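Local structure of Mll7089 protein (Mesorhizobium loti, 2OZ8) at residues A206-R214 with L238-I247; L262-H273 with L289-T298. The protein is of unknown function but belongs to the mandelate racemase/muconate lactonizing enzyme family, probably binds magnesium and may act as a hydro-lyase. All coordinates share one frame; numbering follows the deposited sequence. Where two conformers were deposited one is given.

Contact 1: A206-R214 with L238-I247; sequences ALTKLVAIR and LRHAVTWTQI
The Arg-214 chain lies over one face of the Trp-244 indole. CD of Arg-214 sits 3.5 Å from the centroid of the five-membered ring, 12° off the ring normal, a CH-pi contact. The guanidinium lies over CB of Trp-244, its plane turned 24° from the indole. NH2 of Arg-214 forms a salt bridge with Glu-215 of a second subunit.

CG1 of Val-242 lies over the opposite face. CG of Trp-244 lies between the backbone N and the carbonyl carbon (chi1 59°), which turns the six-membered ring toward Leu-207 and Val-211. CH2 of Trp-244 lies 3.7 Å from CG2 of Val-211. In the ring plane, a water accepts from NE1 of Trp-244 at 2.9 Å and donates to O of Leu-210. A leucine in place of Trp-244 would probably leave the Arg-214 chain without its ring face and that water without its N-H donor.

CD2 of Leu-207 is 3.5 Å from CB of Ala-241, and its other methyl, CD1, is 3.5 Å from CG2 of Val-242. CB of Leu-207 meets CD2 of Leu-238 at 3.7 Å. CB of Leu-210 packs 4.1 Å from CZ2 of Trp-244, and CD1 of Leu-210 faces CG2 of Val-242.

The contact joins helix 203-215 to the end of helix 232-241 and the loop leading to strand 246-249. Beneath, Leu-210 reaches Val-223 of strand 222-224 and Ile-195 of strand 192-196.

Contact 2: L262-H273 with L289-T298; sequences LEAHAADILNVH and LGIPISIGNT
Leu-270 and Val-272 pair with the chain from Pro-292 to Gly-296 in parallel register. N of Leu-270 donates to O of Pro-292, and O of Leu-270 accepts from N of Ser-294. N of Val-272 donates to O of Ser-294 at 3.0 Å. N of Gly-296 closes the ladder on O of Val-272 at 2.8 Å. The axes of strand segments 269-272 and 293-295 run in parallel sense with a 27° twist between them.

Side-chain hydrogen bonds add to the ladder. OG of Ser-294 receives ND2 of Asn-248. Asn-271 has two conformers. In the modelled one, ND2 of Asn-271 donates to OG of Ser-294 at 2.7 Å, with the hydroxyl oxygen in the amide plane. In that conformer CG of Asn-271 is anti to the backbone N (chi1 -163°), which swings the amide across to the neighbouring strand, and two amides then grip one hydroxyl. The same ND2 donates to a water that bonds weakly to O of Ile-295. Beyond the strands, ND1 of His-273 lies 2.5 Å from O of Asn-297, at the ring edge. This modelled bond is very short, so its exact length is doubtful. NE2 of His-273 is hydrogen-bonded to OE1 of Glu-251.

Apolar contacts fill the sheet face that carries Leu-270, Val-272, Ile-293 and Ile-295. CG2 of Val-272 lies 3.6 Å from CD1 of Ile-295 and 3.9 Å from CG2 of Ile-293. Before the strands, CD2 of Leu-262 at the helix end meets CG2 of Ile-291 in the loop at 4.0 Å.

The two strands and helix 276-289 form a beta-alpha-beta unit of the TIM-type barrel. The helix covers Leu-270, Val-272 and Ile-293 through Ile-282, Val-279 and Ala-286. Strand 246-249 flanks 269-272 on its other edge.

Contact 1 and contact 2 lie in series along the chain, their centres about 18 Å apart. Strand 246-249 leads out of contact 1 and pairs in parallel with strand 269-272 of contact 2. Side chains tie the two further. NH2 of Arg-239 reaches O of His-265 at 2.7 Å, and N of Ile-247 reaches OD2 of Asp-268 at 3.0 Å, both probable hydrogen bonds. A second subunit touches both contacts. NZ of its Lys-204 hydrogen-bonds O of Val-242 and forms a salt bridge with OD2 of Asp-268. Contact 1 lies among the outer helices, whereas contact 2 runs through the barrel wall. In enolase-superfamily barrels the active site lies at the C-terminal strand ends, the end where His-273 sits.

Contact 1: A206-R214 with L238-I247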
loop_
_atom_site.group_PDB
_atom_site.type_symbol
_atom_site.label_atom_id
_atom_site.label_comp_id
_atom_site.label_asym_id
_atom_site.label_seq_id
_atom_site.Cartn_x
_atom_site.Cartn_y
_atom_site.Cartn_z
ATOM N N ALA A 206 16.774 1.629 20.311
ATOM C CA ALA A 206 16.334 0.293 20.860
ATOM C C ALA A 206 17.084 -0.845 20.193
ATOM O O ALA A 206 17.680 -1.684 20.860
ATOM C CB ALA A 206 14.867 0.081 20.708
ATOM N N LEU A 207 17.097 -0.833 18.863
ATOM C CA LEU A 207 17.732 -1.896 18.111
ATOM C C LEU A 207 19.264 -2.020 18.328
ATOM O O LEU A 207 19.771 -3.124 18.443
ATOM C CB LEU A 207 17.366 -1.766 16.631
ATOM C CG LEU A 207 17.807 -2.802 15.610
ATOM C CD1 LEU A 207 17.932 -4.241 16.105
ATOM C CD2 LEU A 207 16.816 -2.712 14.511
ATOM N N THR A 208 19.989 -0.912 18.395
ATOM C CA THR A 208 21.433 -1.005 18.658
ATOM C C THR A 208 21.727 -1.413 20.087
ATOM O O THR A 208 22.684 -2.105 20.339
ATOM C CB THR A 208 22.191 0.304 18.310
ATOM O OG1 THR A 208 21.777 1.343 19.190
ATOM C CG2 THR A 208 21.877 0.740 16.860
ATOM N N LYS A 209 20.877 -1.016 21.023
ATOM C CA LYS A 209 20.958 -1.516 22.402
ATOM C C LYS A 209 20.645 -3.010 22.529
ATOM O O LYS A 209 21.372 -3.753 23.200
ATOM C CB LYS A 209 20.111 -0.629 23.328
ATOM C CG LYS A 209 20.826 0.730 23.487
ATOM C CD LYS A 209 20.172 1.675 24.390
ATOM C CE LYS A 209 20.853 3.000 24.280
ATOM N NZ LYS A 209 20.383 3.923 25.347
ATOM N N LEU A 210 19.612 -3.475 21.841
ATOM C CA LEU A 210 19.360 -4.909 21.779
ATOM C C LEU A 210 20.538 -5.688 21.189
ATOM O O LEU A 210 20.890 -6.788 21.675
ATOM C CB LEU A 210 18.048 -5.208 21.037
ATOM C CG LEU A 210 16.828 -4.690 21.833
ATOM C CD1 LEU A 210 15.562 -4.640 21.006
ATOM C CD2 LEU A 210 16.653 -5.499 23.129
ATOM N N VAL A 211 21.185 -5.126 20.181
ATOM C CA VAL A 211 22.365 -5.797 19.609
ATOM C C VAL A 211 23.512 -5.861 20.647
ATOM O O VAL A 211 24.108 -6.931 20.857
ATOM C CB VAL A 211 22.835 -5.083 18.299
ATOM C CG1 VAL A 211 24.257 -5.547 17.892
ATOM C CG2 VAL A 211 21.799 -5.263 17.173
ATOM N N ALA A 212 23.761 -4.738 21.335
ATOM C CA ALA A 212 24.834 -4.650 22.290
ATOM C C ALA A 212 24.622 -5.623 23.418
ATOM O O ALA A 212 25.559 -6.347 23.803
ATOM C CB ALA A 212 24.964 -3.269 22.809
ATOM N N ILE A 213 23.392 -5.686 23.915
ATOM C CA ILE A 213 22.993 -6.647 24.947
ATOM C C ILE A 213 23.205 -8.077 24.511
ATOM O O ILE A 213 23.623 -8.913 25.295
ATOM C CB ILE A 213 21.507 -6.430 25.371
ATOM C CG1 ILE A 213 21.365 -5.124 26.175
ATOM C CG2 ILE A 213 20.935 -7.679 26.061
ATOM C CD1 ILE A 213 19.993 -4.516 26.087
ATOM N N ARG A 214 22.919 -8.377 23.253
ATOM C CA ARG A 214 23.092 -9.733 22.802
ATOM C C ARG A 214 24.597 -10.057 22.747
ATOM O O ARG A 214 25.040 -11.140 23.173
ATOM C CB ARG A 214 22.400 -9.919 21.443
ATOM C CG ARG A 214 22.822 -11.135 20.706
ATOM C CD ARG A 214 21.865 -11.480 19.615
ATOM N NE ARG A 214 21.779 -12.949 19.413
ATOM C CZ ARG A 214 22.302 -13.550 18.362
ATOM N NH1 ARG A 214 22.910 -12.782 17.489
ATOM N NH2 ARG A 214 22.226 -14.866 18.173
ATOM N N LEU A 238 11.605 -2.991 14.429
ATOM C CA LEU A 238 12.125 -3.902 15.489
ATOM C C LEU A 238 11.674 -5.332 15.268
ATOM O O LEU A 238 12.440 -6.275 15.480
ATOM C CB LEU A 238 11.677 -3.455 16.905
ATOM C CG LEU A 238 12.277 -2.110 17.336
ATOM C CD1 LEU A 238 11.685 -1.614 18.651
ATOM C CD2 LEU A 238 13.794 -2.254 17.421
ATOM N N ARG A 239 10.399 -5.485 14.907
ATOM C CA ARG A 239 9.827 -6.803 14.759
ATOM C C ARG A 239 10.580 -7.544 13.629
ATOM O O ARG A 239 10.850 -8.740 13.750
ATOM C CB ARG A 239 8.324 -6.735 14.416
ATOM C CG ARG A 239 7.365 -6.851 15.597
ATOM C CD ARG A 239 6.281 -7.882 15.290
ATOM N NE ARG A 239 5.521 -7.555 14.107
ATOM C CZ ARG A 239 5.328 -8.342 13.050
ATOM N NH1 ARG A 239 5.769 -9.603 12.991
ATOM N NH2 ARG A 239 4.657 -7.827 12.030
ATOM N N HIS A 240 10.888 -6.821 12.545
ATOM C CA HIS A 240 11.548 -7.386 11.384
ATOM C C HIS A 240 13.040 -7.625 11.564
ATOM O O HIS A 240 13.550 -8.579 10.984
ATOM C CB HIS A 240 11.293 -6.554 10.145
ATOM C CG HIS A 240 9.837 -6.388 9.821
ATOM N ND1 HIS A 240 9.370 -5.380 9.000
ATOM C CD2 HIS A 240 8.742 -7.115 10.193
ATOM C CE1 HIS A 240 8.045 -5.472 8.908
ATOM N NE2 HIS A 240 7.643 -6.526 9.607
ATOM N N ALA A 241 13.732 -6.814 12.370
ATOM C CA ALA A 241 15.200 -6.857 12.415
ATOM C C ALA A 241 15.726 -7.677 13.556
ATOM O O ALA A 241 16.825 -8.242 13.470
ATOM C CB ALA A 241 15.795 -5.418 12.509
ATOM N N VAL A 242 14.955 -7.712 14.636
ATOM C CA VAL A 242 15.330 -8.377 15.879
ATOM C C VAL A 242 14.849 -9.839 15.745
ATOM O O VAL A 242 13.699 -10.204 16.084
ATOM C CB VAL A 242 14.701 -7.624 17.093
ATOM C CG1 VAL A 242 15.018 -8.284 18.359
ATOM C CG2 VAL A 242 15.194 -6.179 17.153
ATOM N N THR A 243 15.722 -10.680 15.235
ATOM C CA THR A 243 15.366 -12.026 14.938
ATOM C C THR A 243 15.665 -12.927 16.115
ATOM O O THR A 243 15.348 -14.130 16.057
ATOM C CB THR A 243 16.241 -12.528 13.750
ATOM O OG1 THR A 243 17.592 -12.391 14.121
ATOM C CG2 THR A 243 16.030 -11.699 12.507
ATOM N N TRP A 244 16.321 -12.392 17.160
ATOM C CA TRP A 244 16.752 -13.201 18.319
ATOM C C TRP A 244 15.851 -13.035 19.579
ATOM O O TRP A 244 16.049 -13.723 20.586
ATOM C CB TRP A 244 18.244 -12.913 18.659
ATOM C CG TRP A 244 18.497 -11.445 18.975
ATOM C CD1 TRP A 244 18.455 -10.859 20.193
ATOM C CD2 TRP A 244 18.744 -10.371 18.014
ATOM N NE1 TRP A 244 18.668 -9.493 20.078
ATOM C CE2 TRP A 244 18.858 -9.167 18.760
ATOM C CE3 TRP A 244 18.915 -10.329 16.616
ATOM C CZ2 TRP A 244 19.146 -7.926 18.166
ATOM C CZ3 TRP A 244 19.175 -9.064 16.000
ATOM C CH2 TRP A 244 19.291 -7.890 16.785
ATOM N N THR A 245 14.894 -12.113 19.571
ATOM C CA THR A 245 14.045 -11.962 20.734
ATOM C C THR A 245 12.722 -11.398 20.310
ATOM O O THR A 245 12.588 -11.014 19.149
ATOM C CB THR A 245 14.708 -11.091 21.872
ATOM O OG1 THR A 245 13.901 -11.164 23.027
ATOM C CG2 THR A 245 14.826 -9.632 21.518
ATOM N N GLN A 246 11.762 -11.323 21.239
ATOM C CA GLN A 246 10.403 -10.855 20.941
ATOM C C GLN A 246 10.167 -9.419 21.383
ATOM O O GLN A 246 10.697 -9.010 22.407
ATOM C CB GLN A 246 9.393 -11.756 21.632
ATOM C CG GLN A 246 9.279 -13.168 21.020
ATOM C CD GLN A 246 8.455 -14.122 21.879
ATOM O OE1 GLN A 246 7.427 -14.614 21.458
ATOM N NE2 GLN A 246 8.922 -14.380 23.096
ATOM N N ILE A 247 9.374 -8.665 20.605
ATOM C CA ILE A 247 9.001 -7.311 20.922
ATOM C C ILE A 247 7.608 -7.318 21.534
ATOM O O ILE A 247 6.607 -7.576 20.853
ATOM C CB ILE A 247 9.012 -6.425 19.658
ATOM C CG1 ILE A 247 10.351 -6.544 18.880
ATOM C CG2 ILE A 247 8.673 -4.975 19.999
ATOM C CD1 ILE A 247 11.595 -5.974 19.619
HETATM O O HOH W 1 19.058 -8.405 22.734
#

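Contact 2: L262-H273 with L289-T298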
loop_
_atom_site.group_PDB
_atom_site.type_symbol
_atom_site.label_atom_id
_atom_site.label_comp_id
_atom_site.label_asym_id
_atom_site.label_seq_id
_atom_site.Cartn_x
_atom_site.Cartn_y
_atom_site.Cartn_z
ATOM N N LEU A 262 -2.674 -4.293 16.774
ATOM C CA LEU A 262 -2.710 -5.555 16.033
ATOM C C LEU A 262 -2.836 -5.344 14.531
ATOM O O LEU A 262 -2.133 -5.975 13.761
ATOM C CB LEU A 262 -3.798 -6.485 16.590
ATOM C CG LEU A 262 -3.547 -6.972 18.042
ATOM C CD1 LEU A 262 -4.664 -7.873 18.536
ATOM C CD2 LEU A 262 -2.172 -7.688 18.195
ATOM N N GLU A 263 -3.693 -4.421 14.113
ATOM C CA GLU A 263 -3.872 -4.162 12.699
ATOM C C GLU A 263 -2.597 -3.637 12.033
ATOM O O GLU A 263 -2.356 -3.868 10.870
ATOM C CB GLU A 263 -5.032 -3.205 12.512
ATOM C CG GLU A 263 -6.319 -3.884 12.830
ATOM C CD GLU A 263 -7.534 -2.978 12.908
ATOM O OE1 GLU A 263 -7.509 -1.848 12.355
ATOM O OE2 GLU A 263 -8.532 -3.451 13.506
ATOM N N ALA A 264 -1.778 -2.949 12.808
ATOM C CA ALA A 264 -0.544 -2.395 12.352
ATOM C C ALA A 264 0.596 -3.416 12.360
ATOM O O ALA A 264 1.706 -3.059 11.952
ATOM C CB ALA A 264 -0.176 -1.166 13.235
ATOM N N HIS A 265 0.359 -4.650 12.809
ATOM C CA HIS A 265 1.405 -5.702 12.840
ATOM C C HIS A 265 2.632 -5.335 13.674
ATOM O O HIS A 265 3.745 -5.705 13.333
ATOM C CB HIS A 265 1.829 -6.109 11.430
ATOM C CG HIS A 265 0.671 -6.433 10.540
ATOM N ND1 HIS A 265 -0.094 -7.577 10.696
ATOM C CD2 HIS A 265 0.117 -5.738 9.518
ATOM C CE1 HIS A 265 -1.070 -7.564 9.806
ATOM N NE2 HIS A 265 -0.947 -6.472 9.066
ATOM N N ALA A 266 2.383 -4.646 14.789
ATOM C CA ALA A 266 3.361 -3.901 15.564
ATOM C C ALA A 266 3.784 -4.585 16.885
ATOM O O ALA A 266 4.411 -3.971 17.737
ATOM C CB ALA A 266 2.793 -2.507 15.843
ATOM N N ALA A 267 3.470 -5.860 17.047
ATOM C CA ALA A 267 3.793 -6.560 18.256
ATOM C C ALA A 267 4.076 -7.991 17.918
ATOM O O ALA A 267 3.315 -8.610 17.180
ATOM C CB ALA A 267 2.586 -6.520 19.212
ATOM N N ASP A 268 5.157 -8.530 18.460
ATOM C CA ASP A 268 5.313 -9.979 18.482
ATOM C C ASP A 268 4.477 -10.564 19.607
ATOM O O ASP A 268 4.000 -11.685 19.492
ATOM C CB ASP A 268 6.767 -10.386 18.708
ATOM C CG ASP A 268 7.671 -10.016 17.569
ATOM O OD1 ASP A 268 7.306 -10.170 16.386
ATOM O OD2 ASP A 268 8.796 -9.594 17.864
ATOM N N ILE A 269 4.340 -9.837 20.706
ATOM C CA ILE A 269 3.517 -10.295 21.842
ATOM C C ILE A 269 2.672 -9.093 22.261
ATOM O O ILE A 269 3.198 -7.984 22.248
ATOM C CB ILE A 269 4.330 -10.708 23.089
ATOM C CG1 ILE A 269 5.349 -11.781 22.786
ATOM C CG2 ILE A 269 3.398 -11.196 24.280
ATOM C CD1 ILE A 269 6.420 -11.784 23.774
ATOM N N LEU A 270 1.380 -9.304 22.570
ATOM C CA LEU A 270 0.548 -8.222 23.105
ATOM C C LEU A 270 0.491 -8.292 24.648
ATOM O O LEU A 270 0.143 -9.356 25.152
ATOM C CB LEU A 270 -0.857 -8.223 22.454
ATOM C CG LEU A 270 -1.938 -7.236 22.990
ATOM C CD1 LEU A 270 -1.708 -5.850 22.479
ATOM C CD2 LEU A 270 -3.308 -7.678 22.556
ATOM N N ASN A 271 0.903 -7.243 25.398
ATOM C CA ASN A 271 0.717 -7.259 26.877
ATOM C C ASN A 271 -0.645 -6.679 27.244
ATOM O O ASN A 271 -1.109 -5.734 26.633
ATOM C CB ASN A 271 1.814 -6.498 27.630
ATOM C CG ASN A 271 1.881 -6.848 29.145
ATOM O OD1 ASN A 271 1.622 -5.971 30.012
ATOM N ND2 ASN A 271 2.279 -8.096 29.474
ATOM N N VAL A 272 -1.286 -7.265 28.233
ATOM C CA VAL A 272 -2.572 -6.758 28.688
ATOM C C VAL A 272 -2.605 -6.798 30.194
ATOM O O VAL A 272 -1.732 -7.383 30.801
ATOM C CB VAL A 272 -3.807 -7.566 28.134
ATOM C CG1 VAL A 272 -3.782 -7.635 26.627
ATOM C CG2 VAL A 272 -3.856 -8.965 28.748
ATOM N N HIS A 273 -3.642 -6.221 30.773
ATOM C CA HIS A 273 -3.844 -6.228 32.226
ATOM C C HIS A 273 -5.127 -6.932 32.605
ATOM O O HIS A 273 -5.396 -7.971 32.069
ATOM C CB HIS A 273 -3.705 -4.807 32.804
ATOM C CG HIS A 273 -2.281 -4.355 32.840
ATOM N ND1 HIS A 273 -1.434 -4.645 33.892
ATOM C CD2 HIS A 273 -1.524 -3.712 31.916
ATOM C CE1 HIS A 273 -0.231 -4.172 33.629
ATOM N NE2 HIS A 273 -0.259 -3.590 32.444
ATOM N N LEU A 289 -5.506 -14.314 15.093
ATOM C CA LEU A 289 -4.465 -13.669 14.397
ATOM C C LEU A 289 -3.130 -14.401 14.556
ATOM O O LEU A 289 -2.248 -14.241 13.712
ATOM C CB LEU A 289 -4.333 -12.244 14.888
ATOM C CG LEU A 289 -5.457 -11.288 14.528
ATOM C CD1 LEU A 289 -5.013 -9.843 14.746
ATOM C CD2 LEU A 289 -5.882 -11.515 13.111
ATOM N N GLY A 290 -3.012 -15.236 15.583
ATOM C CA GLY A 290 -1.808 -16.010 15.840
ATOM C C GLY A 290 -0.799 -15.243 16.666
ATOM O O GLY A 290 0.407 -15.564 16.635
ATOM N N ILE A 291 -1.272 -14.218 17.377
ATOM C CA ILE A 291 -0.451 -13.378 18.280
ATOM C C ILE A 291 -0.571 -13.909 19.721
ATOM O O ILE A 291 -1.696 -14.083 20.241
ATOM C CB ILE A 291 -0.954 -11.903 18.268
ATOM C CG1 ILE A 291 -0.991 -11.340 16.833
ATOM C CG2 ILE A 291 -0.100 -10.997 19.177
ATOM C CD1 ILE A 291 0.379 -11.473 16.067
ATOM N N PRO A 292 0.559 -14.189 20.375
ATOM C CA PRO A 292 0.476 -14.540 21.805
ATOM C C PRO A 292 0.246 -13.323 22.704
ATOM O O PRO A 292 0.446 -12.208 22.274
ATOM C CB PRO A 292 1.868 -15.141 22.087
ATOM C CG PRO A 292 2.786 -14.483 21.067
ATOM C CD PRO A 292 1.931 -14.213 19.857
ATOM N N ILE A 293 -0.075 -13.536 23.970
ATOM C CA ILE A 293 -0.457 -12.453 24.886
ATOM C C ILE A 293 0.242 -12.714 26.176
ATOM O O ILE A 293 0.372 -13.874 26.568
ATOM C CB ILE A 293 -2.013 -12.412 25.133
ATOM C CG1 ILE A 293 -2.720 -11.782 23.924
ATOM C CG2 ILE A 293 -2.403 -11.704 26.442
ATOM C CD1 ILE A 293 -4.254 -11.727 24.037
ATOM N N SER A 294 0.743 -11.650 26.824
ATOM C CA SER A 294 1.216 -11.810 28.207
ATOM C C SER A 294 0.333 -10.991 29.120
ATOM O O SER A 294 -0.166 -9.986 28.726
ATOM C CB SER A 294 2.694 -11.510 28.391
ATOM O OG SER A 294 2.948 -10.207 27.914
ATOM N N ILE A 295 0.058 -11.519 30.297
ATOM C CA ILE A 295 -0.663 -10.802 31.344
ATOM C C ILE A 295 0.323 -10.091 32.305
ATOM O O ILE A 295 1.194 -10.734 32.925
ATOM C CB ILE A 295 -1.541 -11.785 32.122
ATOM C CG1 ILE A 295 -2.358 -12.670 31.135
ATOM C CG2 ILE A 295 -2.326 -11.059 33.247
ATOM C CD1 ILE A 295 -3.604 -12.123 30.502
ATOM N N GLY A 296 0.204 -8.771 32.358
ATOM C CA GLY A 296 0.959 -7.960 33.252
ATOM C C GLY A 296 0.328 -7.915 34.650
ATOM O O GLY A 296 -0.636 -8.670 34.958
ATOM N N ASN A 297 0.908 -7.052 35.497
ATOM C CA ASN A 297 0.421 -6.867 36.852
ATOM C C ASN A 297 -1.058 -6.605 36.846
ATOM O O ASN A 297 -1.513 -5.715 36.139
ATOM C CB ASN A 297 1.133 -5.725 37.557
ATOM C CG ASN A 297 2.525 -6.092 37.936
ATOM O OD1 ASN A 297 3.470 -5.335 37.692
ATOM N ND2 ASN A 297 2.681 -7.278 38.511
ATOM N N THR A 298 -1.792 -7.445 37.574
ATOM C CA THR A 298 -3.153 -7.142 37.949
ATOM C C THR A 298 -3.187 -7.032 39.472
ATOM O O THR A 298 -2.445 -7.726 40.172
ATOM C CB THR A 298 -4.173 -8.141 37.337
ATOM O OG1 THR A 298 -3.911 -9.505 37.736
ATOM C CG2 THR A 298 -4.111 -8.057 35.790
HETATM O O HOH W 2 3.485 -9.823 31.382
#